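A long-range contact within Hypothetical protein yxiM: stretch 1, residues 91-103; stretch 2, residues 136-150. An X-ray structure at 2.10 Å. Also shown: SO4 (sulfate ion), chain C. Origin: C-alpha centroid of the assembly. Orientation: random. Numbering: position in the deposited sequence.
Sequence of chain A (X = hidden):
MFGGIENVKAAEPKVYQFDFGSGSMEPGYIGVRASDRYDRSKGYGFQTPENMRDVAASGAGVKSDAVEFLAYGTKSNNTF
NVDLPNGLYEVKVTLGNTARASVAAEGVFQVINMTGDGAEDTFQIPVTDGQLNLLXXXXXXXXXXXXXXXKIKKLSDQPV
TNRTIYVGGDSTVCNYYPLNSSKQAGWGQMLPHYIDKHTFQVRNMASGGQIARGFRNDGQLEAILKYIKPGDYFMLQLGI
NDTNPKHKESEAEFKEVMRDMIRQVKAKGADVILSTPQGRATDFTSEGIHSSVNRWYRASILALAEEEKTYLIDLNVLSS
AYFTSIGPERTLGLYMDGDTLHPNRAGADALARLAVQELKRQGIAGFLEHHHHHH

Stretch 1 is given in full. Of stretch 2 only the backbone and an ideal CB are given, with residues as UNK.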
ATOM      1  N   VAL A  91     -10.922   7.506   6.398  1.00 21.28           N
ATOM      2  CA  VAL A  91     -11.125   6.383   7.294  1.00 21.34           C
ATOM      3  C   VAL A  91      -9.844   6.021   8.037  1.00 22.02           C
ATOM      4  O   VAL A  91      -8.839   5.651   7.426  1.00 22.60           O
ATOM      5  CB  VAL A  91     -11.613   5.137   6.528  1.00 22.09           C
ATOM      6  CG1 VAL A  91     -11.842   3.984   7.503  1.00 23.08           C
ATOM      7  CG2 VAL A  91     -12.887   5.454   5.781  1.00 21.24           C
ATOM      8  N   LYS A  92      -9.875   6.150   9.356  1.00 15.93           N
ATOM      9  CA  LYS A  92      -8.721   5.796  10.164  1.00 18.19           C
ATOM     10  C   LYS A  92      -9.026   4.406  10.701  1.00 17.15           C
ATOM     11  O   LYS A  92     -10.055   4.194  11.339  1.00 17.13           O
ATOM     12  CB  LYS A  92      -8.543   6.776  11.321  1.00 31.77           C
ATOM     13  CG  LYS A  92      -7.391   6.403  12.240  1.00 39.11           C
ATOM     14  CD  LYS A  92      -7.504   7.111  13.580  1.00 44.58           C
ATOM     15  CE  LYS A  92      -6.451   6.624  14.560  1.00 48.00           C
ATOM     16  NZ  LYS A  92      -6.625   7.270  15.893  1.00 52.54           N
ATOM     17  N   VAL A  93      -8.135   3.461  10.428  1.00 18.71           N
ATOM     18  CA  VAL A  93      -8.323   2.082  10.861  1.00 18.58           C
ATOM     19  C   VAL A  93      -7.406   1.709  12.013  1.00 18.48           C
ATOM     20  O   VAL A  93      -6.221   2.036  11.999  1.00 17.45           O
ATOM     21  CB  VAL A  93      -8.038   1.087   9.710  1.00 21.80           C
ATOM     22  CG1 VAL A  93      -8.267  -0.344  10.186  1.00 22.55           C
ATOM     23  CG2 VAL A  93      -8.908   1.406   8.515  1.00 20.43           C
ATOM     24  N   THR A  94      -7.963   1.019  13.005  1.00 16.20           N
ATOM     25  CA  THR A  94      -7.195   0.557  14.157  1.00 15.59           C
ATOM     26  C   THR A  94      -7.530  -0.920  14.329  1.00 15.91           C
ATOM     27  O   THR A  94      -8.647  -1.267  14.708  1.00 16.15           O
ATOM     28  CB  THR A  94      -7.588   1.296  15.452  1.00 16.77           C
ATOM     29  OG1 THR A  94      -7.470   2.711  15.258  1.00 14.09           O
ATOM     30  CG2 THR A  94      -6.672   0.867  16.596  1.00 16.95           C
ATOM     31  N   LEU A  95      -6.561  -1.786  14.052  1.00 16.16           N
ATOM     32  CA  LEU A  95      -6.765  -3.225  14.156  1.00 17.12           C
ATOM     33  C   LEU A  95      -6.646  -3.765  15.576  1.00 16.53           C
ATOM     34  O   LEU A  95      -6.282  -3.044  16.505  1.00 17.53           O
ATOM     35  CB  LEU A  95      -5.752  -3.963  13.266  1.00 18.83           C
ATOM     36  CG  LEU A  95      -5.643  -3.578  11.787  1.00 20.02           C
ATOM     37  CD1 LEU A  95      -4.648  -4.503  11.083  1.00 17.45           C
ATOM     38  CD2 LEU A  95      -7.021  -3.674  11.135  1.00 17.40           C
ATOM     39  N   GLY A  96      -6.960  -5.048  15.729  1.00 18.72           N
ATOM     40  CA  GLY A  96      -6.843  -5.708  17.019  1.00 16.95           C
ATOM     41  C   GLY A  96      -5.498  -6.413  17.000  1.00 17.97           C
ATOM     42  O   GLY A  96      -4.552  -5.904  16.393  1.00 16.57           O
ATOM     43  N   ASN A  97      -5.390  -7.570  17.645  1.00 19.09           N
ATOM     44  CA  ASN A  97      -4.120  -8.294  17.634  1.00 20.09           C
ATOM     45  C   ASN A  97      -3.885  -8.717  16.193  1.00 18.69           C
ATOM     46  O   ASN A  97      -4.727  -9.378  15.581  1.00 17.87           O
ATOM     47  CB  ASN A  97      -4.184  -9.495  18.574  1.00 19.20           C
ATOM     48  CG  ASN A  97      -4.276  -9.075  20.026  1.00 20.99           C
ATOM     49  OD1 ASN A  97      -4.368  -9.912  20.922  1.00 24.14           O
ATOM     50  ND2 ASN A  97      -4.245  -7.764  20.266  1.00 17.13           N
ATOM     51  N   THR A  98      -2.735  -8.327  15.657  1.00 14.91           N
ATOM     52  CA  THR A  98      -2.429  -8.577  14.259  1.00 16.00           C
ATOM     53  C   THR A  98      -1.025  -9.070  13.934  1.00 16.63           C
ATOM     54  O   THR A  98      -0.047  -8.569  14.473  1.00 17.86           O
ATOM     55  CB  THR A  98      -2.649  -7.274  13.451  1.00 16.38           C
ATOM     56  OG1 THR A  98      -4.016  -6.861  13.577  1.00 15.53           O
ATOM     57  CG2 THR A  98      -2.293  -7.473  11.976  1.00 17.42           C
ATOM     58  N   ALA A  99      -0.943 -10.054  13.043  1.00 20.39           N
ATOM     59  CA  ALA A  99       0.345 -10.556  12.571  1.00 20.86           C
ATOM     60  C   ALA A  99       0.547  -9.757  11.275  1.00 19.95           C
ATOM     61  O   ALA A  99       1.475  -8.966  11.157  1.00 19.66           O
ATOM     62  CB  ALA A  99       0.269 -12.050  12.275  1.00 18.85           C
ATOM     63  N   ARG A 100      -0.352  -9.952  10.315  1.00 18.15           N
ATOM     64  CA  ARG A 100      -0.297  -9.218   9.053  1.00 19.07           C
ATOM     65  C   ARG A 100      -1.658  -9.312   8.381  1.00 19.91           C
ATOM     66  O   ARG A 100      -2.138 -10.410   8.090  1.00 19.51           O
ATOM     67  CB  ARG A 100       0.788  -9.776   8.123  1.00 20.79           C
ATOM     68  CG  ARG A 100       0.862  -9.042   6.787  1.00 20.04           C
ATOM     69  CD  ARG A 100       2.216  -9.196   6.124  1.00 20.84           C
ATOM     70  NE  ARG A 100       2.527 -10.580   5.792  1.00 24.44           N
ATOM     71  CZ  ARG A 100       1.897 -11.287   4.857  1.00 26.16           C
ATOM     72  NH1 ARG A 100       0.913 -10.742   4.150  1.00 24.62           N
ATOM     73  NH2 ARG A 100       2.259 -12.543   4.623  1.00 26.40           N
ATOM     74  N   ALA A 101      -2.278  -8.160   8.144  1.00 16.74           N
ATOM     75  CA  ALA A 101      -3.598  -8.116   7.531  1.00 16.68           C
ATOM     76  C   ALA A 101      -3.783  -6.888   6.651  1.00 16.22           C
ATOM     77  O   ALA A 101      -3.055  -5.902   6.777  1.00 16.72           O
ATOM     78  CB  ALA A 101      -4.666  -8.129   8.619  1.00 16.59           C
ATOM     79  N   SER A 102      -4.757  -6.964   5.751  1.00 15.96           N
ATOM     80  CA  SER A 102      -5.075  -5.857   4.855  1.00 16.36           C
ATOM     81  C   SER A 102      -6.509  -5.419   5.115  1.00 15.77           C
ATOM     82  O   SER A 102      -7.287  -6.143   5.733  1.00 13.91           O
ATOM     83  CB  SER A 102      -4.932  -6.288   3.390  1.00 17.95           C
ATOM     84  OG  SER A 102      -3.568  -6.504   3.047  1.00 17.40           O
ATOM     85  N   VAL A 103      -6.851  -4.223   4.654  1.00 21.45           N
ATOM     86  CA  VAL A 103      -8.197  -3.709   4.822  1.00 20.11           C
ATOM     87  C   VAL A 103      -8.846  -3.640   3.453  1.00 20.96           C
ATOM     88  O   VAL A 103      -8.202  -3.239   2.477  1.00 23.43           O
ATOM     89  CB  VAL A 103      -8.190  -2.298   5.452  1.00 14.34           C
ATOM     90  CG1 VAL A 103      -9.584  -1.698   5.409  1.00 13.02           C
ATOM     91  CG2 VAL A 103      -7.728  -2.378   6.891  1.00 14.34           C
ATOM     92  N   UNK A 136     -11.558  -6.600   7.477  1.00 18.34           N
ATOM     93  CA  UNK A 136     -10.118  -6.770   7.608  1.00 19.12           C
ATOM     94  C   UNK A 136      -9.966  -8.116   6.931  1.00 18.91           C
ATOM     95  O   UNK A 136     -10.763  -9.023   7.175  1.00 18.02           O
ATOM     96  CB  UNK A 136      -9.595  -6.722   9.045  1.00 19.12           C
ATOM     97  N   UNK A 137      -8.962  -8.259   6.079  1.00 17.80           N
ATOM     98  CA  UNK A 137      -8.832  -9.500   5.341  1.00 17.83           C
ATOM     99  C   UNK A 137      -7.421 -10.029   5.141  1.00 20.62           C
ATOM    100  O   UNK A 137      -6.422  -9.422   5.545  1.00 18.93           O
ATOM    101  CB  UNK A 137      -9.477  -9.316   3.966  1.00 17.83           C
ATOM    102  N   UNK A 138      -7.367 -11.162   4.460  1.00 23.91           N
ATOM    103  CA  UNK A 138      -6.128 -11.853   4.195  1.00 27.50           C
ATOM    104  C   UNK A 138      -4.936 -11.025   3.803  1.00 29.24           C
ATOM    105  O   UNK A 138      -4.910 -10.325   2.784  1.00 27.35           O
ATOM    106  CB  UNK A 138      -6.375 -12.878   3.086  1.00 27.50           C
ATOM    107  N   UNK A 139      -3.964 -11.115   4.694  1.00 36.50           N
ATOM    108  CA  UNK A 139      -2.677 -10.506   4.536  1.00 34.27           C
ATOM    109  C   UNK A 139      -1.982 -11.846   4.652  1.00 34.46           C
ATOM    110  O   UNK A 139      -1.739 -12.510   3.647  1.00 36.45           O
ATOM    111  CB  UNK A 139      -2.283  -9.407   5.525  1.00 34.27           C
ATOM    112  N   UNK A 140      -1.734 -12.285   5.881  1.00 22.43           N
ATOM    113  CA  UNK A 140      -1.103 -13.579   6.092  1.00 22.08           C
ATOM    114  C   UNK A 140      -2.178 -14.616   6.410  1.00 23.25           C
ATOM    115  O   UNK A 140      -2.848 -14.542   7.440  1.00 21.00           O
ATOM    116  CB  UNK A 140      -0.067 -13.505   7.215  1.00 22.08           C
ATOM    117  N   UNK A 141      -2.347 -15.577   5.509  1.00 29.92           N
ATOM    118  CA  UNK A 141      -3.333 -16.626   5.695  1.00 31.85           C
ATOM    119  C   UNK A 141      -3.035 -17.406   6.969  1.00 31.98           C
ATOM    120  O   UNK A 141      -1.883 -17.732   7.253  1.00 32.46           O
ATOM    121  CB  UNK A 141      -3.360 -17.562   4.485  1.00 31.85           C
ATOM    122  N   UNK A 142      -4.077 -17.689   7.743  1.00 33.37           N
ATOM    123  CA  UNK A 142      -3.900 -18.439   8.972  1.00 31.69           C
ATOM    124  C   UNK A 142      -3.826 -17.588  10.224  1.00 31.34           C
ATOM    125  O   UNK A 142      -3.848 -18.122  11.332  1.00 33.74           O
ATOM    126  CB  UNK A 142      -2.629 -19.285   8.869  1.00 31.69           C
ATOM    127  N   UNK A 143      -3.728 -16.273  10.065  1.00 24.01           N
ATOM    128  CA  UNK A 143      -3.664 -15.388  11.221  1.00 23.61           C
ATOM    129  C   UNK A 143      -5.016 -14.706  11.458  1.00 22.96           C
ATOM    130  O   UNK A 143      -5.905 -14.759  10.608  1.00 24.09           O
ATOM    131  CB  UNK A 143      -2.566 -14.340  11.028  1.00 23.61           C
ATOM    132  N   UNK A 144      -5.174 -14.079  12.619  1.00 22.78           N
ATOM    133  CA  UNK A 144      -6.423 -13.416  12.969  1.00 19.82           C
ATOM    134  C   UNK A 144      -6.588 -12.046  12.318  1.00 19.88           C
ATOM    135  O   UNK A 144      -5.711 -11.184  12.413  1.00 18.50           O
ATOM    136  CB  UNK A 144      -6.514 -13.269  14.489  1.00 19.82           C
ATOM    137  N   UNK A 145      -7.724 -11.851  11.652  1.00 17.54           N
ATOM    138  CA  UNK A 145      -8.023 -10.575  11.006  1.00 17.10           C
ATOM    139  C   UNK A 145      -8.999  -9.874  11.944  1.00 16.20           C
ATOM    140  O   UNK A 145     -10.191 -10.173  11.965  1.00 16.98           O
ATOM    141  CB  UNK A 145      -8.598 -10.751   9.599  1.00 17.10           C
ATOM    142  N   UNK A 146      -8.461  -8.954  12.734  1.00 17.14           N
ATOM    143  CA  UNK A 146      -9.229  -8.245  13.747  1.00 16.10           C
ATOM    144  C   UNK A 146      -9.326  -6.737  13.570  1.00 16.38           C
ATOM    145  O   UNK A 146      -8.445  -6.107  12.981  1.00 15.50           O
ATOM    146  CB  UNK A 146      -8.620  -8.535  15.120  1.00 16.10           C
ATOM    147  N   UNK A 147     -10.391  -6.162  14.121  1.00 14.97           N
ATOM    148  CA  UNK A 147     -10.628  -4.725  14.032  1.00 14.99           C
ATOM    149  C   UNK A 147     -11.005  -4.167  15.411  1.00 15.16           C
ATOM    150  O   UNK A 147     -11.972  -4.622  16.016  1.00 17.05           O
ATOM    151  CB  UNK A 147     -11.727  -4.425  13.011  1.00 14.99           C
ATOM    152  N   UNK A 148     -10.248  -3.190  15.909  1.00 13.84           N
ATOM    153  CA  UNK A 148     -10.534  -2.594  17.216  1.00 13.93           C
ATOM    154  C   UNK A 148     -11.335  -1.308  17.132  1.00 14.66           C
ATOM    155  O   UNK A 148     -12.169  -1.041  17.988  1.00 15.72           O
ATOM    156  CB  UNK A 148      -9.224  -2.320  17.957  1.00 13.93           C
ATOM    157  N   UNK A 149     -11.082  -0.493  16.116  1.00 16.08           N
ATOM    158  CA  UNK A 149     -11.817   0.759  16.010  1.00 17.45           C
ATOM    159  C   UNK A 149     -11.799   1.375  14.627  1.00 17.67           C
ATOM    160  O   UNK A 149     -10.966   1.035  13.795  1.00 18.89           O
ATOM    161  CB  UNK A 149     -11.252   1.768  17.012  1.00 17.45           C
ATOM    162  N   UNK A 150     -12.733   2.289  14.397  1.00 14.63           N
ATOM    163  CA  UNK A 150     -12.816   3.008  13.139  1.00 17.07           C
ATOM    164  C   UNK A 150     -13.193   4.450  13.419  1.00 19.87           C
ATOM    165  O   UNK A 150     -14.016   4.725  14.297  1.00 22.07           O
ATOM    166  CB  UNK A 150     -13.825   2.353  12.193  1.00 17.07           C
TER
HETATM  167  S   SO4 C 401       5.336 -12.966   6.916  1.00 68.80           S
HETATM  168  O1  SO4 C 401       4.238 -12.239   7.583  1.00 67.67           O
HETATM  169  O2  SO4 C 401       5.371 -14.366   7.387  1.00 68.28           O
HETATM  170  O3  SO4 C 401       6.614 -12.299   7.239  1.00 68.21           O
HETATM  171  O4  SO4 C 401       5.132 -12.962   5.455  1.00 67.97           O

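Position 136 lies in a strand antiparallel to 100-103, its ideal CB 4.5 Å from Leu95 CD2 and 5.1 Å from Ala101 CB. An apolar side chain of moderate size suits this gap. It is Val136, with CG2 3.8 Å from Leu95 CD2 and CG1 3.7 Å from Ala101 CB. At 137 the backbone does the pairing, and the CB shares a sheet face with Ser102; many residues would fit. Thr137 is found, its N donating to Ser102 O at 2.7 Å and its O accepting from Ser102 N at 3.0 Å. Position 138 points away, unconstrained by stretch 1: Glu138.

At 139 an ideal CB would fall 2.7 Å from Ala101 CA and 2.8 Å from Arg100 O, both clashes. Only glycine fits, and Gly139 lets the chains approach to 3.9 Å between its CA and Ala101 CA.

The CB of 140 points toward stretch 1, 3.6 Å from Arg100 NH2, with open space beyond and the sulfate near the guanidinium. A long polar or basic chain could reach the anion; a short one would also be accommodated. Lys140 extends so that NZ donates to sulfate O2 at 2.9 Å, while Arg100 NE donates to sulfate O1 at 3.0 Å. The backbone N of Lys140 also bonds Arg100 O, at 2.9 Å.

Position 141 points away: Ala141. The phi/psi of 98/-10° at 142 would jam a CB against the preceding carbonyl, which calls for glycine: Gly142, in a type II turn.

The CB of 143 is 3.9 Å from Ala99 CB, suiting a small or branched residue. Thr143 places CG2 3.6 Å from Ala99 CB, while OG1 donates to Lys140 O at 2.6 Å. Position 144, directed sideways, is undemanding: Ala144. From 145 the CB points away, yet a long apolar chain could return to Ala101. Phe145 does so, its ring edge meeting Ala101 CB at 3.7 Å from CD1.

At 146 the CB faces Gly96 CA and the acceptor Asn97 O, favouring a small donor such as serine or threonine. Thr146 OG1 donates to Asn97 O at 3.0 Å.

Position 147 points away, but a flexible apolar chain can curl back: Leu147 CD1 lies 3.9 Å from Val93 CG1. The CB of 148 is crowded, 3.4 Å from Leu95 O, which favours a small residue. It is Ser148, whose N donates to Thr94 O at 2.8 Å. Beside Thr94 CB, 149 suits something small: Ala149. At 150 an apolar chain could reach the valines, and Leu150 CD2 approaches Val93 CG2 at 4.1 Å.

Stretch 2, residues 136-150: VTEGKAGTAFTLSAL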
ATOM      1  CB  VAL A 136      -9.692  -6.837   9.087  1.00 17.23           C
ATOM      2  CG1 VAL A 136      -8.182  -7.047   9.195  1.00 12.78           C
ATOM      3  CG2 VAL A 136     -10.091  -5.544   9.782  1.00 16.16           C
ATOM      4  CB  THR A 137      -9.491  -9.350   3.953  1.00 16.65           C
ATOM      5  OG1 THR A 137      -9.540 -10.620   3.289  1.00 16.66           O
ATOM      6  CG2 THR A 137      -8.700  -8.364   3.111  1.00 13.68           C
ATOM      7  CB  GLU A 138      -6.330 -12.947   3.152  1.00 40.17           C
ATOM      8  CG  GLU A 138      -5.458 -14.163   3.409  1.00 44.30           C
ATOM      9  CD  GLU A 138      -5.779 -15.317   2.484  1.00 46.64           C
ATOM     10  OE1 GLU A 138      -5.473 -15.210   1.278  1.00 47.66           O
ATOM     11  OE2 GLU A 138      -6.346 -16.325   2.961  1.00 48.46           O
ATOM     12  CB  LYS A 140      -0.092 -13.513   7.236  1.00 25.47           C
ATOM     13  CG  LYS A 140       0.686 -14.802   7.437  1.00 25.02           C
ATOM     14  CD  LYS A 140       1.731 -14.650   8.529  1.00 29.12           C
ATOM     15  CE  LYS A 140       2.506 -15.938   8.745  1.00 29.24           C
ATOM     16  NZ  LYS A 140       3.253 -16.347   7.523  1.00 33.47           N
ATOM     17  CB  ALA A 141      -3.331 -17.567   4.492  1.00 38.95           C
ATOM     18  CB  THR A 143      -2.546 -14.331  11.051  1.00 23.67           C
ATOM     19  OG1 THR A 143      -2.755 -13.591   9.846  1.00 22.90           O
ATOM     20  CG2 THR A 143      -1.189 -15.017  10.977  1.00 24.87           C
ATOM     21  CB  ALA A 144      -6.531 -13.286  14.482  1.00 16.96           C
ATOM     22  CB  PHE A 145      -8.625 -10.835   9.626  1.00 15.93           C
ATOM     23  CG  PHE A 145      -7.737 -11.674   8.751  1.00 17.76           C
ATOM     24  CD1 PHE A 145      -6.390 -11.352   8.607  1.00 16.66           C
ATOM     25  CD2 PHE A 145      -8.227 -12.810   8.111  1.00 19.47           C
ATOM     26  CE1 PHE A 145      -5.538 -12.148   7.842  1.00 17.66           C
ATOM     27  CE2 PHE A 145      -7.382 -13.616   7.341  1.00 17.11           C
ATOM     28  CZ  PHE A 145      -6.040 -13.285   7.210  1.00 18.03           C
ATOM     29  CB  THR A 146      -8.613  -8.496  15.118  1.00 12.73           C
ATOM     30  OG1 THR A 146      -7.285  -7.961  15.129  1.00 12.83           O
ATOM     31  CG2 THR A 146      -8.542  -9.985  15.409  1.00 11.29           C
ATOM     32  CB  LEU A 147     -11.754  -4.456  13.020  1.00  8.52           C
ATOM     33  CG  LEU A 147     -12.137  -2.986  12.808  1.00 11.81           C
ATOM     34  CD1 LEU A 147     -10.947  -2.207  12.274  1.00  6.40           C
ATOM     35  CD2 LEU A 147     -13.315  -2.890  11.853  1.00 10.20           C
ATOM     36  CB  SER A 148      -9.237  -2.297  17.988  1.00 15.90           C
ATOM     37  OG  SER A 148      -8.709  -3.456  18.606  1.00 19.14           O
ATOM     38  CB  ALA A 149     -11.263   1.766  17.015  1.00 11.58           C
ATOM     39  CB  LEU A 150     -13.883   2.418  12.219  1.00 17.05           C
ATOM     40  CG  LEU A 150     -13.638   1.121  11.458  1.00 19.21           C
ATOM     41  CD1 LEU A 150     -14.843   0.849  10.548  1.00 17.66           C
ATOM     42  CD2 LEU A 150     -12.366   1.237  10.630  1.00 17.01           C
TER
HETATM   43  O   HOH W   1      -5.837  -8.384  11.954  1.00 19.75           O
HETATM   44  O   HOH W   2      -3.164 -11.155  11.087  1.00 18.65           O
HETATM   45  O   HOH W   3       0.956 -13.660   2.000  1.00 34.33           O
HETATM   46  O   HOH W   4      -2.460  -8.485   1.748  1.00 17.18           O
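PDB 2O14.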